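Local atomic coordinates of putative cytosine/guanine deaminase (Unidentified, PDB entry 2PAJ), a protein that catalyses the zinc-dependent hydrolytic deamination of 2-amino-4-hydroxypteridines such as isoxanthopterin, releasing ammonium and leaving the 2,4-dihydroxypteridine. Residues 118-123 against 154-159; 78-83 against 108-113; 31-36 against 427-432. One frame throughout, in Å; residues are numbered along the deposited sequence.

Contact 1. Residues 118-123 against 154-159; sequences AARIGL and FEEAEK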
ATOM      1  N   ALA A 118     -16.544  -1.351  -3.088  1.00 52.17           N
ATOM      2  CA  ALA A 118     -15.277  -1.500  -3.792  1.00 52.90           C
ATOM      3  C   ALA A 118     -14.101  -1.413  -2.827  1.00 53.77           C
ATOM      4  O   ALA A 118     -13.148  -2.190  -2.910  1.00 54.86           O
ATOM      5  CB  ALA A 118     -15.149  -0.424  -4.860  1.00 53.00           C
ATOM      6  N   ALA A 119     -14.179  -0.454  -1.913  1.00 54.20           N
ATOM      7  CA  ALA A 119     -13.140  -0.230  -0.924  1.00 53.99           C
ATOM      8  C   ALA A 119     -13.051  -1.421  -0.007  1.00 54.86           C
ATOM      9  O   ALA A 119     -11.956  -1.913   0.272  1.00 55.72           O
ATOM     10  CB  ALA A 119     -13.449   1.017  -0.120  1.00 54.17           C
ATOM     11  N   ARG A 120     -14.201  -1.894   0.464  1.00 55.39           N
ATOM     12  CA  ARG A 120     -14.208  -3.040   1.358  1.00 55.80           C
ATOM     13  C   ARG A 120     -13.560  -4.240   0.670  1.00 55.67           C
ATOM     14  O   ARG A 120     -12.640  -4.847   1.208  1.00 55.10           O
ATOM     15  CB  ARG A 120     -15.636  -3.368   1.803  1.00 56.05           C
ATOM     16  CG  ARG A 120     -15.700  -4.391   2.934  1.00 55.79           C
ATOM     17  CD  ARG A 120     -17.050  -4.333   3.639  1.00 56.75           C
ATOM     18  NE  ARG A 120     -17.266  -5.426   4.592  1.00 57.73           N
ATOM     19  CZ  ARG A 120     -16.524  -5.644   5.676  1.00 56.03           C
ATOM     20  NH1 ARG A 120     -15.508  -4.844   5.956  1.00 55.48           N
ATOM     21  NH2 ARG A 120     -16.798  -6.666   6.476  1.00 54.12           N
ATOM     22  N   ILE A 121     -14.037  -4.565  -0.526  1.00 55.88           N
ATOM     23  CA  ILE A 121     -13.492  -5.679  -1.291  1.00 56.05           C
ATOM     24  C   ILE A 121     -11.965  -5.635  -1.403  1.00 56.24           C
ATOM     25  O   ILE A 121     -11.275  -6.533  -0.932  1.00 57.26           O
ATOM     26  CB  ILE A 121     -14.077  -5.713  -2.712  1.00 56.16           C
ATOM     27  CG1 ILE A 121     -15.548  -6.136  -2.658  1.00 56.52           C
ATOM     28  CG2 ILE A 121     -13.280  -6.675  -3.562  1.00 56.45           C
ATOM     29  CD1 ILE A 121     -16.344  -5.863  -3.949  1.00 57.19           C
ATOM     30  N   GLY A 122     -11.437  -4.591  -2.030  1.00 55.73           N
ATOM     31  CA  GLY A 122      -9.995  -4.487  -2.199  1.00 53.93           C
ATOM     32  C   GLY A 122      -9.214  -4.483  -0.903  1.00 53.38           C
ATOM     33  O   GLY A 122      -8.077  -4.945  -0.844  1.00 52.33           O
ATOM     34  N   LEU A 123      -9.828  -3.933   0.135  1.00 53.95           N
ATOM     35  CA  LEU A 123      -9.201  -3.844   1.446  1.00 54.62           C
ATOM     36  C   LEU A 123      -9.150  -5.254   2.046  1.00 54.83           C
ATOM     37  O   LEU A 123      -8.135  -5.665   2.604  1.00 53.40           O
ATOM     38  CB  LEU A 123     -10.030  -2.909   2.332  1.00 55.09           C
ATOM     39  CG  LEU A 123      -9.378  -1.779   3.130  1.00 54.65           C
ATOM     40  CD1 LEU A 123      -8.396  -1.002   2.267  1.00 55.22           C
ATOM     41  CD2 LEU A 123     -10.482  -0.876   3.664  1.00 52.99           C
ATOM     42  N   PHE A 154     -11.506   5.769   5.386  1.00 53.69           N
ATOM     43  CA  PHE A 154     -10.962   5.636   6.742  1.00 53.91           C
ATOM     44  C   PHE A 154     -11.866   4.749   7.605  1.00 54.67           C
ATOM     45  O   PHE A 154     -11.402   4.010   8.468  1.00 53.51           O
ATOM     46  CB  PHE A 154     -10.813   7.014   7.403  1.00 52.39           C
ATOM     47  CG  PHE A 154      -9.557   7.747   7.017  1.00 52.29           C
ATOM     48  CD1 PHE A 154      -8.310   7.292   7.429  1.00 54.87           C
ATOM     49  CD2 PHE A 154      -9.624   8.896   6.245  1.00 50.45           C
ATOM     50  CE1 PHE A 154      -7.138   7.979   7.073  1.00 56.12           C
ATOM     51  CE2 PHE A 154      -8.481   9.594   5.880  1.00 50.21           C
ATOM     52  CZ  PHE A 154      -7.226   9.141   6.291  1.00 53.50           C
ATOM     53  N   GLU A 155     -13.164   4.822   7.362  1.00 56.58           N
ATOM     54  CA  GLU A 155     -14.110   4.030   8.125  1.00 60.04           C
ATOM     55  C   GLU A 155     -13.872   2.557   7.866  1.00 60.64           C
ATOM     56  O   GLU A 155     -13.718   1.764   8.799  1.00 60.73           O
ATOM     57  CB  GLU A 155     -15.548   4.401   7.743  1.00 62.35           C
ATOM     58  CG  GLU A 155     -15.941   5.804   8.190  1.00 67.89           C
ATOM     59  CD  GLU A 155     -17.319   6.214   7.712  1.00 71.37           C
ATOM     60  OE1 GLU A 155     -18.315   5.609   8.171  1.00 74.09           O
ATOM     61  OE2 GLU A 155     -17.410   7.139   6.872  1.00 73.93           O
ATOM     62  N   GLU A 156     -13.828   2.197   6.591  1.00 61.40           N
ATOM     63  CA  GLU A 156     -13.618   0.815   6.200  1.00 61.99           C
ATOM     64  C   GLU A 156     -12.285   0.259   6.687  1.00 62.33           C
ATOM     65  O   GLU A 156     -12.227  -0.839   7.240  1.00 62.33           O
ATOM     66  CB  GLU A 156     -13.732   0.692   4.675  1.00 62.11           C
ATOM     67  CG  GLU A 156     -15.137   0.946   4.171  1.00 62.32           C
ATOM     68  CD  GLU A 156     -16.170   0.084   4.891  1.00 64.01           C
ATOM     69  OE1 GLU A 156     -16.057  -1.162   4.836  1.00 66.26           O
ATOM     70  OE2 GLU A 156     -17.087   0.649   5.525  1.00 64.29           O
ATOM     71  N   ALA A 157     -11.219   1.027   6.490  1.00 61.42           N
ATOM     72  CA  ALA A 157      -9.897   0.588   6.901  1.00 61.28           C
ATOM     73  C   ALA A 157      -9.889   0.227   8.376  1.00 61.49           C
ATOM     74  O   ALA A 157      -9.375  -0.815   8.778  1.00 62.27           O
ATOM     75  CB  ALA A 157      -8.876   1.682   6.626  1.00 60.39           C
ATOM     76  N   GLU A 158     -10.476   1.093   9.181  1.00 61.44           N
ATOM     77  CA  GLU A 158     -10.516   0.883  10.609  1.00 61.78           C
ATOM     78  C   GLU A 158     -11.450  -0.239  11.051  1.00 59.75           C
ATOM     79  O   GLU A 158     -11.226  -0.860  12.086  1.00 59.29           O
ATOM     80  CB  GLU A 158     -10.904   2.177  11.286  1.00 65.30           C
ATOM     81  CG  GLU A 158     -11.067   2.027  12.760  1.00 71.29           C
ATOM     82  CD  GLU A 158     -12.027   3.044  13.302  1.00 74.47           C
ATOM     83  OE1 GLU A 158     -11.570   4.154  13.684  1.00 75.90           O
ATOM     84  OE2 GLU A 158     -13.244   2.726  13.315  1.00 76.17           O
ATOM     85  N   LYS A 159     -12.504  -0.495  10.287  1.00 57.64           N
ATOM     86  CA  LYS A 159     -13.404  -1.578  10.647  1.00 56.75           C
ATOM     87  C   LYS A 159     -12.602  -2.866  10.580  1.00 55.57           C
ATOM     88  O   LYS A 159     -12.861  -3.814  11.319  1.00 55.06           O
ATOM     89  CB  LYS A 159     -14.607  -1.633   9.692  1.00 57.40           C
ATOM     90  CG  LYS A 159     -15.622  -0.531   9.977  1.00 59.53           C
ATOM     91  CD  LYS A 159     -16.608  -0.291   8.842  1.00 60.85           C
ATOM     92  CE  LYS A 159     -17.612  -1.415   8.725  1.00 63.22           C
ATOM     93  NZ  LYS A 159     -18.820  -0.969   7.955  1.00 64.55           N
TER

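Contact 2. Residues 78-83 against 108-113; sequences HLFQSL and ALFDER. With ZN (zinc ion), chain B.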
ATOM      1  N   HIS A  78      -5.910   2.027  -6.096  1.00 45.77           N
ATOM      2  CA  HIS A  78      -7.073   2.750  -6.617  1.00 45.80           C
ATOM      3  C   HIS A  78      -8.287   1.893  -6.253  1.00 45.62           C
ATOM      4  O   HIS A  78      -8.954   1.356  -7.126  1.00 46.32           O
ATOM      5  CB  HIS A  78      -7.002   2.912  -8.140  1.00 45.49           C
ATOM      6  CG  HIS A  78      -5.797   3.657  -8.620  1.00 46.15           C
ATOM      7  ND1 HIS A  78      -5.459   4.908  -8.155  1.00 45.67           N
ATOM      8  CD2 HIS A  78      -4.849   3.324  -9.526  1.00 47.65           C
ATOM      9  CE1 HIS A  78      -4.353   5.315  -8.750  1.00 45.47           C
ATOM     10  NE2 HIS A  78      -3.961   4.371  -9.586  1.00 48.10           N
ATOM     11  N   LEU A  79      -8.564   1.782  -4.956  1.00 45.43           N
ATOM     12  CA  LEU A  79      -9.657   0.955  -4.443  1.00 45.73           C
ATOM     13  C   LEU A  79     -11.033   1.008  -5.100  1.00 46.29           C
ATOM     14  O   LEU A  79     -11.782   0.038  -5.016  1.00 47.70           O
ATOM     15  CB  LEU A  79      -9.844   1.176  -2.929  1.00 44.36           C
ATOM     16  CG  LEU A  79      -9.086   0.367  -1.858  1.00 44.91           C
ATOM     17  CD1 LEU A  79      -8.910  -1.075  -2.308  1.00 42.03           C
ATOM     18  CD2 LEU A  79      -7.742   0.987  -1.593  1.00 45.70           C
ATOM     19  N   PHE A  80     -11.398   2.109  -5.744  1.00 46.48           N
ATOM     20  CA  PHE A  80     -12.727   2.143  -6.344  1.00 46.16           C
ATOM     21  C   PHE A  80     -12.780   1.155  -7.497  1.00 47.42           C
ATOM     22  O   PHE A  80     -13.831   0.561  -7.776  1.00 46.75           O
ATOM     23  CB  PHE A  80     -13.099   3.563  -6.792  1.00 44.94           C
ATOM     24  CG  PHE A  80     -12.482   3.997  -8.095  1.00 43.02           C
ATOM     25  CD1 PHE A  80     -13.152   3.791  -9.300  1.00 40.94           C
ATOM     26  CD2 PHE A  80     -11.274   4.683  -8.110  1.00 42.80           C
ATOM     27  CE1 PHE A  80     -12.637   4.268 -10.493  1.00 37.88           C
ATOM     28  CE2 PHE A  80     -10.743   5.166  -9.298  1.00 41.01           C
ATOM     29  CZ  PHE A  80     -11.429   4.960 -10.501  1.00 39.85           C
ATOM     30  N   GLN A  81     -11.623   0.956  -8.127  1.00 46.97           N
ATOM     31  CA  GLN A  81     -11.473   0.044  -9.251  1.00 45.78           C
ATOM     32  C   GLN A  81     -11.734  -1.413  -8.894  1.00 44.97           C
ATOM     33  O   GLN A  81     -11.816  -2.263  -9.771  1.00 44.96           O
ATOM     34  CB  GLN A  81     -10.075   0.202  -9.838  1.00 46.08           C
ATOM     35  CG  GLN A  81      -9.984   1.335 -10.819  1.00 48.21           C
ATOM     36  CD  GLN A  81      -8.580   1.833 -11.019  1.00 50.17           C
ATOM     37  OE1 GLN A  81      -7.642   1.053 -11.189  1.00 50.16           O
ATOM     38  NE2 GLN A  81      -8.425   3.151 -11.009  1.00 50.60           N
ATOM     39  N   SER A  82     -11.874  -1.699  -7.605  1.00 43.99           N
ATOM     40  CA  SER A  82     -12.125  -3.056  -7.162  1.00 44.23           C
ATOM     41  C   SER A  82     -13.460  -3.591  -7.654  1.00 45.23           C
ATOM     42  O   SER A  82     -13.778  -4.768  -7.477  1.00 44.99           O
ATOM     43  CB  SER A  82     -12.051  -3.123  -5.641  1.00 44.71           C
ATOM     44  OG  SER A  82     -10.720  -2.896  -5.212  1.00 44.85           O
ATOM     45  N   LEU A  83     -14.246  -2.717  -8.270  1.00 46.08           N
ATOM     46  CA  LEU A  83     -15.539  -3.109  -8.822  1.00 46.96           C
ATOM     47  C   LEU A  83     -15.491  -2.893 -10.318  1.00 47.40           C
ATOM     48  O   LEU A  83     -16.504  -2.974 -11.000  1.00 48.12           O
ATOM     49  CB  LEU A  83     -16.682  -2.289  -8.220  1.00 47.31           C
ATOM     50  CG  LEU A  83     -17.171  -2.626  -6.806  1.00 47.68           C
ATOM     51  CD1 LEU A  83     -18.233  -1.616  -6.431  1.00 50.03           C
ATOM     52  CD2 LEU A  83     -17.735  -4.042  -6.724  1.00 43.79           C
ATOM     53  N   ALA A 108     -18.220   7.560 -13.230  1.00 68.87           N
ATOM     54  CA  ALA A 108     -19.331   8.434 -12.887  1.00 68.59           C
ATOM     55  C   ALA A 108     -20.518   7.686 -12.274  1.00 68.63           C
ATOM     56  O   ALA A 108     -21.449   8.314 -11.773  1.00 68.38           O
ATOM     57  CB  ALA A 108     -19.777   9.218 -14.123  1.00 67.36           C
ATOM     58  N   LEU A 109     -20.481   6.352 -12.299  1.00 69.05           N
ATOM     59  CA  LEU A 109     -21.583   5.545 -11.753  1.00 69.39           C
ATOM     60  C   LEU A 109     -21.386   5.146 -10.293  1.00 69.88           C
ATOM     61  O   LEU A 109     -22.199   4.395  -9.734  1.00 70.08           O
ATOM     62  CB  LEU A 109     -21.794   4.262 -12.566  1.00 68.12           C
ATOM     63  CG  LEU A 109     -21.698   4.303 -14.088  1.00 68.73           C
ATOM     64  CD1 LEU A 109     -22.158   2.960 -14.633  1.00 68.78           C
ATOM     65  CD2 LEU A 109     -22.542   5.433 -14.644  1.00 67.00           C
ATOM     66  N   PHE A 110     -20.310   5.620  -9.673  1.00 69.02           N
ATOM     67  CA  PHE A 110     -20.070   5.284  -8.275  1.00 68.93           C
ATOM     68  C   PHE A 110     -20.844   6.180  -7.319  1.00 69.18           C
ATOM     69  O   PHE A 110     -20.944   7.386  -7.529  1.00 68.45           O
ATOM     70  CB  PHE A 110     -18.569   5.317  -7.973  1.00 67.90           C
ATOM     71  CG  PHE A 110     -17.855   4.073  -8.423  1.00 67.41           C
ATOM     72  CD1 PHE A 110     -17.549   3.877  -9.766  1.00 66.39           C
ATOM     73  CD2 PHE A 110     -17.576   3.059  -7.516  1.00 65.92           C
ATOM     74  CE1 PHE A 110     -16.989   2.695 -10.198  1.00 65.08           C
ATOM     75  CE2 PHE A 110     -17.019   1.875  -7.929  1.00 65.70           C
ATOM     76  CZ  PHE A 110     -16.720   1.684  -9.281  1.00 65.92           C
ATOM     77  N   ASP A 111     -21.405   5.574  -6.278  1.00 70.10           N
ATOM     78  CA  ASP A 111     -22.192   6.314  -5.299  1.00 70.76           C
ATOM     79  C   ASP A 111     -21.776   5.926  -3.880  1.00 71.35           C
ATOM     80  O   ASP A 111     -20.675   5.430  -3.655  1.00 70.79           O
ATOM     81  CB  ASP A 111     -23.683   6.016  -5.509  1.00 70.75           C
ATOM     82  CG  ASP A 111     -24.105   4.668  -4.925  1.00 71.92           C
ATOM     83  OD1 ASP A 111     -23.312   3.710  -5.005  1.00 73.79           O
ATOM     84  OD2 ASP A 111     -25.238   4.556  -4.394  1.00 73.09           O
ATOM     85  N   GLU A 112     -22.662   6.168  -2.926  1.00 72.73           N
ATOM     86  CA  GLU A 112     -22.419   5.839  -1.523  1.00 74.23           C
ATOM     87  C   GLU A 112     -22.095   4.354  -1.378  1.00 73.05           C
ATOM     88  O   GLU A 112     -20.947   3.951  -1.186  1.00 72.85           O
ATOM     89  CB  GLU A 112     -23.683   6.167  -0.713  1.00 77.47           C
ATOM     90  CG  GLU A 112     -23.673   5.704   0.734  1.00 80.32           C
ATOM     91  CD  GLU A 112     -22.558   6.349   1.527  1.00 82.20           C
ATOM     92  OE1 GLU A 112     -22.070   7.418   1.092  1.00 83.40           O
ATOM     93  OE2 GLU A 112     -22.178   5.800   2.589  1.00 84.15           O
ATOM     94  N   ARG A 113     -23.156   3.562  -1.473  1.00 71.41           N
ATOM     95  CA  ARG A 113     -23.120   2.117  -1.362  1.00 69.42           C
ATOM     96  C   ARG A 113     -21.970   1.493  -2.138  1.00 66.94           C
ATOM     97  O   ARG A 113     -21.153   0.753  -1.582  1.00 66.30           O
ATOM     98  CB  ARG A 113     -24.455   1.555  -1.864  1.00 72.65           C
ATOM     99  CG  ARG A 113     -24.505   0.048  -1.963  1.00 77.68           C
ATOM    100  CD  ARG A 113     -24.801  -0.586  -0.600  1.00 82.41           C
ATOM    101  NE  ARG A 113     -24.191  -1.915  -0.469  1.00 85.32           N
ATOM    102  CZ  ARG A 113     -22.943  -2.141  -0.053  1.00 85.29           C
ATOM    103  NH1 ARG A 113     -22.146  -1.127   0.292  1.00 84.79           N
ATOM    104  NH2 ARG A 113     -22.485  -3.389  -0.002  1.00 85.54           N
TER
HETATM  105 ZN    ZN B 493      -2.143   3.904 -10.423  1.00 46.93          ZN

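Contact 3. Residues 31-36 against 427-432; sequences PSRVPG and LHDPAI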
ATOM      1  N   PRO A  31      20.138  -6.935   9.631  1.00 60.61           N
ATOM      2  CA  PRO A  31      19.851  -8.306   9.175  1.00 59.36           C
ATOM      3  C   PRO A  31      18.452  -8.499   8.568  1.00 58.63           C
ATOM      4  O   PRO A  31      17.462  -7.947   9.064  1.00 58.13           O
ATOM      5  CB  PRO A  31      20.082  -9.145  10.435  1.00 58.04           C
ATOM      6  CG  PRO A  31      19.858  -8.171  11.556  1.00 57.68           C
ATOM      7  CD  PRO A  31      20.515  -6.929  11.056  1.00 59.01           C
ATOM      8  N   SER A  32      18.381  -9.287   7.496  1.00 57.35           N
ATOM      9  CA  SER A  32      17.117  -9.527   6.802  1.00 56.87           C
ATOM     10  C   SER A  32      16.362 -10.716   7.362  1.00 56.61           C
ATOM     11  O   SER A  32      15.150 -10.841   7.192  1.00 56.19           O
ATOM     12  CB  SER A  32      17.358  -9.738   5.300  1.00 57.06           C
ATOM     13  OG  SER A  32      17.970 -10.989   5.033  1.00 56.63           O
ATOM     14  N   ARG A  33      17.094 -11.605   8.011  1.00 56.65           N
ATOM     15  CA  ARG A  33      16.502 -12.784   8.609  1.00 56.29           C
ATOM     16  C   ARG A  33      17.134 -12.903   9.978  1.00 57.99           C
ATOM     17  O   ARG A  33      18.348 -12.759  10.131  1.00 58.60           O
ATOM     18  CB  ARG A  33      16.833 -14.023   7.789  1.00 54.21           C
ATOM     19  CG  ARG A  33      16.142 -15.276   8.262  1.00 52.74           C
ATOM     20  CD  ARG A  33      16.760 -16.485   7.606  1.00 53.18           C
ATOM     21  NE  ARG A  33      15.973 -17.695   7.796  1.00 52.69           N
ATOM     22  CZ  ARG A  33      15.517 -18.442   6.800  1.00 53.26           C
ATOM     23  NH1 ARG A  33      15.768 -18.103   5.536  1.00 51.15           N
ATOM     24  NH2 ARG A  33      14.814 -19.529   7.070  1.00 53.48           N
ATOM     25  N   VAL A  34      16.320 -13.148  10.987  1.00 60.20           N
ATOM     26  CA  VAL A  34      16.877 -13.278  12.312  1.00 62.90           C
ATOM     27  C   VAL A  34      16.666 -14.681  12.823  1.00 64.81           C
ATOM     28  O   VAL A  34      15.576 -15.051  13.251  1.00 64.22           O
ATOM     29  CB  VAL A  34      16.249 -12.283  13.298  1.00 61.95           C
ATOM     30  CG1 VAL A  34      14.754 -12.467  13.341  1.00 61.88           C
ATOM     31  CG2 VAL A  34      16.828 -12.489  14.677  1.00 64.14           C
ATOM     32  N   PRO A  35      17.695 -15.520  12.714  1.00 68.60           N
ATOM     33  CA  PRO A  35      17.399 -16.849  13.255  1.00 69.14           C
ATOM     34  C   PRO A  35      17.169 -16.653  14.759  1.00 66.51           C
ATOM     35  O   PRO A  35      18.098 -16.321  15.509  1.00 63.33           O
ATOM     36  CB  PRO A  35      18.662 -17.653  12.900  1.00 70.72           C
ATOM     37  CG  PRO A  35      19.035 -17.052  11.533  1.00 70.44           C
ATOM     38  CD  PRO A  35      18.858 -15.553  11.799  1.00 70.26           C
ATOM     39  N   GLY A  36      15.906 -16.799  15.152  1.00 64.60           N
ATOM     40  CA  GLY A  36      15.476 -16.637  16.535  1.00 66.12           C
ATOM     41  C   GLY A  36      14.167 -17.376  16.513  1.00 66.08           C
ATOM     42  O   GLY A  36      13.697 -17.641  15.406  1.00 69.56           O
ATOM     43  N   LEU A 427       9.972 -27.573   0.148  1.00 48.11           N
ATOM     44  CA  LEU A 427      10.832 -26.394   0.152  1.00 47.52           C
ATOM     45  C   LEU A 427      11.962 -26.564   1.153  1.00 48.00           C
ATOM     46  O   LEU A 427      11.723 -26.815   2.329  1.00 47.84           O
ATOM     47  CB  LEU A 427      10.038 -25.152   0.542  1.00 45.66           C
ATOM     48  CG  LEU A 427       9.195 -24.463  -0.520  1.00 44.95           C
ATOM     49  CD1 LEU A 427       8.360 -23.361   0.128  1.00 43.36           C
ATOM     50  CD2 LEU A 427      10.108 -23.918  -1.609  1.00 39.30           C
ATOM     51  N   HIS A 428      13.196 -26.426   0.691  1.00 49.95           N
ATOM     52  CA  HIS A 428      14.339 -26.553   1.588  1.00 51.15           C
ATOM     53  C   HIS A 428      14.389 -25.352   2.523  1.00 51.42           C
ATOM     54  O   HIS A 428      14.838 -25.454   3.658  1.00 53.32           O
ATOM     55  CB  HIS A 428      15.631 -26.653   0.785  1.00 52.11           C
ATOM     56  CG  HIS A 428      15.854 -27.998   0.170  1.00 53.53           C
ATOM     57  ND1 HIS A 428      14.864 -28.954   0.096  1.00 54.72           N
ATOM     58  CD2 HIS A 428      16.950 -28.544  -0.408  1.00 54.35           C
ATOM     59  CE1 HIS A 428      15.342 -30.031  -0.498  1.00 53.73           C
ATOM     60  NE2 HIS A 428      16.605 -29.810  -0.815  1.00 53.47           N
ATOM     61  N   ASP A 429      13.925 -24.210   2.030  1.00 51.51           N
ATOM     62  CA  ASP A 429      13.889 -22.985   2.812  1.00 50.65           C
ATOM     63  C   ASP A 429      12.439 -22.541   2.788  1.00 49.39           C
ATOM     64  O   ASP A 429      12.064 -21.683   1.993  1.00 47.36           O
ATOM     65  CB  ASP A 429      14.757 -21.915   2.157  1.00 53.57           C
ATOM     66  CG  ASP A 429      15.125 -20.797   3.110  1.00 55.62           C
ATOM     67  OD1 ASP A 429      14.360 -20.533   4.066  1.00 57.46           O
ATOM     68  OD2 ASP A 429      16.185 -20.182   2.895  1.00 55.77           O
ATOM     69  N   PRO A 430      11.601 -23.127   3.657  1.00 49.14           N
ATOM     70  CA  PRO A 430      10.176 -22.791   3.725  1.00 48.47           C
ATOM     71  C   PRO A 430       9.890 -21.311   3.952  1.00 47.43           C
ATOM     72  O   PRO A 430       8.772 -20.855   3.767  1.00 45.87           O
ATOM     73  CB  PRO A 430       9.672 -23.678   4.861  1.00 46.10           C
ATOM     74  CG  PRO A 430      10.838 -23.781   5.740  1.00 46.24           C
ATOM     75  CD  PRO A 430      11.976 -24.002   4.779  1.00 48.09           C
ATOM     76  N   ALA A 431      10.909 -20.564   4.351  1.00 48.63           N
ATOM     77  CA  ALA A 431      10.749 -19.144   4.595  1.00 50.70           C
ATOM     78  C   ALA A 431      10.499 -18.405   3.283  1.00 52.09           C
ATOM     79  O   ALA A 431       9.821 -17.373   3.238  1.00 53.76           O
ATOM     80  CB  ALA A 431      11.987 -18.615   5.255  1.00 49.52           C
ATOM     81  N   ILE A 432      11.041 -18.966   2.216  1.00 52.51           N
ATOM     82  CA  ILE A 432      10.952 -18.402   0.883  1.00 51.51           C
ATOM     83  C   ILE A 432       9.580 -18.531   0.204  1.00 51.85           C
ATOM     84  O   ILE A 432       9.267 -17.776  -0.716  1.00 50.46           O
ATOM     85  CB  ILE A 432      12.088 -19.038   0.034  1.00 51.52           C
ATOM     86  CG1 ILE A 432      13.201 -18.017  -0.119  1.00 52.63           C
ATOM     87  CG2 ILE A 432      11.581 -19.583  -1.285  1.00 47.66           C
ATOM     88  CD1 ILE A 432      14.538 -18.611  -0.512  1.00 60.02           C
TER

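Contact 1. Residues 118-123 against 154-159
E156 meets R120 and L123 with different parts of one side chain. Its OE1 lies against the aliphatic run of R120, with CD nearest at 3.5 Å from OE1, and ends in a long salt bridge to the guanidinium, R120 NH1 to E156 OE1 3.9 Å. The two chains cross at about a right angle, and the guanidinium and carboxylate planes stand 84° apart, so the charges attract without a paired, in-plane grip. The R120 chain runs extended from CG to NE, while E156 bends at chi2 (-53°), which brings OE1 alongside the CB-CG-CD run of R120. On the apolar side, L123 CD2 packs 3.7 Å from E156 CB and 4.2 Å from A157 CB.

These helices, 112-127 and 149-159, are neighbours on the outer layer of the TIM barrel of the amidohydrolase family; here their axes approach to 9.6 Å and cross at -36°, running in roughly the same direction. The second shell sets the carboxylate. R116, one turn before R120, forms a salt bridge through NE to E156 OE2, and K159 NZ reaches the same oxygen weakly, 3.4 Å from E156 OE2. Three basic groups around one acid would tend to keep E156 ionised. Behind A157 lies F164 of strand 163-168, while V462 and L160 pack on R120.

Contact 2. Residues 78-83 against 108-113
F110 reaches from its loop into the short 3-10 turn of 79-83, and both F80 and L83 receive its ring. The CB bond of F110 points toward that turn, and with CG beside the backbone N (chi1 -80°) the ring carries on in that direction. F80 CD1 stands over one face of the F110 ring, offset toward the rim and 4.1 Å from F110 CE1. L83 CD1 comes obliquely to F110 CE2, at 4.0 Å, from the other side of the ring plane. At the tip, CZ touches the F80 backbone, 3.4 Å from F80 O, and also lies 4.1 Å from CB of L83.

The two phenylalanines thus make a T-shaped pair, the edge of F80 toward the face of F110, with centroids 5.6 Å apart and planes at 84°. F80 turns its ring this way with CG placed between its backbone N and carbonyl carbon (chi1 79°). Y139 adds a second edge-to-face partner to F80, and F115 of helix 112-127 packs on it too. H78, just before the turn, binds the zinc through NE2 with H76, H248 and D336; Q81, within the turn, is a probable substrate ligand.

No hydrogen bond joins the two segments. The contact is mainly aromatic and apolar, the F80 carbonyl oxygen being the one polar atom the ring meets, which implies that the turn following zinc ligand H78 is held on this flank by apolar packing.

Contact 3. Residues 31-36 against 427-432
R33 and D429 extend toward each other from opposite directions, and a carboxylate oxygen meets the NH1/NH2 edge of the guanidinium. The arginine chain is fully stretched, with CG anti to the backbone N (chi1 -174°) and the run from CG to NE extended, which carries NH1 and NH2 across to the other loop, though the nearest CA atoms, those of R33 and A431, are 9.5 Å apart. Both nitrogens converge on a single oxygen: NH1 and NH2 of R33 each lie 3.2 Å from OD1 of D429. That oxygen sits in the guanidinium plane, at its edge. The carboxylate is not coplanar with the arginine, the planes differing by 39°. NH1 approaches OD1 along the syn lone pair, on the side of the other oxygen, whereas NH2 comes to the same syn side but lies 24° out of the carboxylate plane. A weak third bond, R33 NH1 to D429 OD2 at 3.4 Å, adds to this lopsided grip.

A431, two residues after D429, also meets the pair. Its CB rests 3.5 Å from NH2 of R33, approaching the guanidinium obliquely, and its backbone N gives a weak bond to D429 OD1, 3.5 Å away. With two arginine nitrogens already on that oxygen, the charge of D429 is probably well stabilised despite its partly exposed setting. A19 of strand 19-20 contacts both R33 and A431, while A431 O accepts a hydrogen bond from Y69 OH.

The contact thus ties together parts of the chain almost 400 residues apart, far from the zinc. Loop 31-36 leads into strand 39-42 and loop 427-432 follows strand 414-418, a meeting of N-terminal and C-terminal parts of the chain, consistent with the small beta-rich domain beside the barrel in this amidohydrolase family.

Contacts 1 and 2 are buried neighbours, their centres 12 Å apart, and both use helix 112-127: segment 108-113 runs into its first turn, though the touching residue F110 precedes it, and contact 1 uses its middle. They touch where A118 packs against the 78-83 turn, A118 CB lying 3.3 Å from F80 O. Contact 2 is mainly aromatic and apolar, without a hydrogen bond, beside the zinc site, whereas contact 1 mixes leucine packing with a long ion pair between barrel helices. Contact 3 is partly buried, lies across the chain's centre from contact 2, about 40 Å between centres, and depends on a hydrogen-bonded salt bridge between loops, enclosing the other two along the chain.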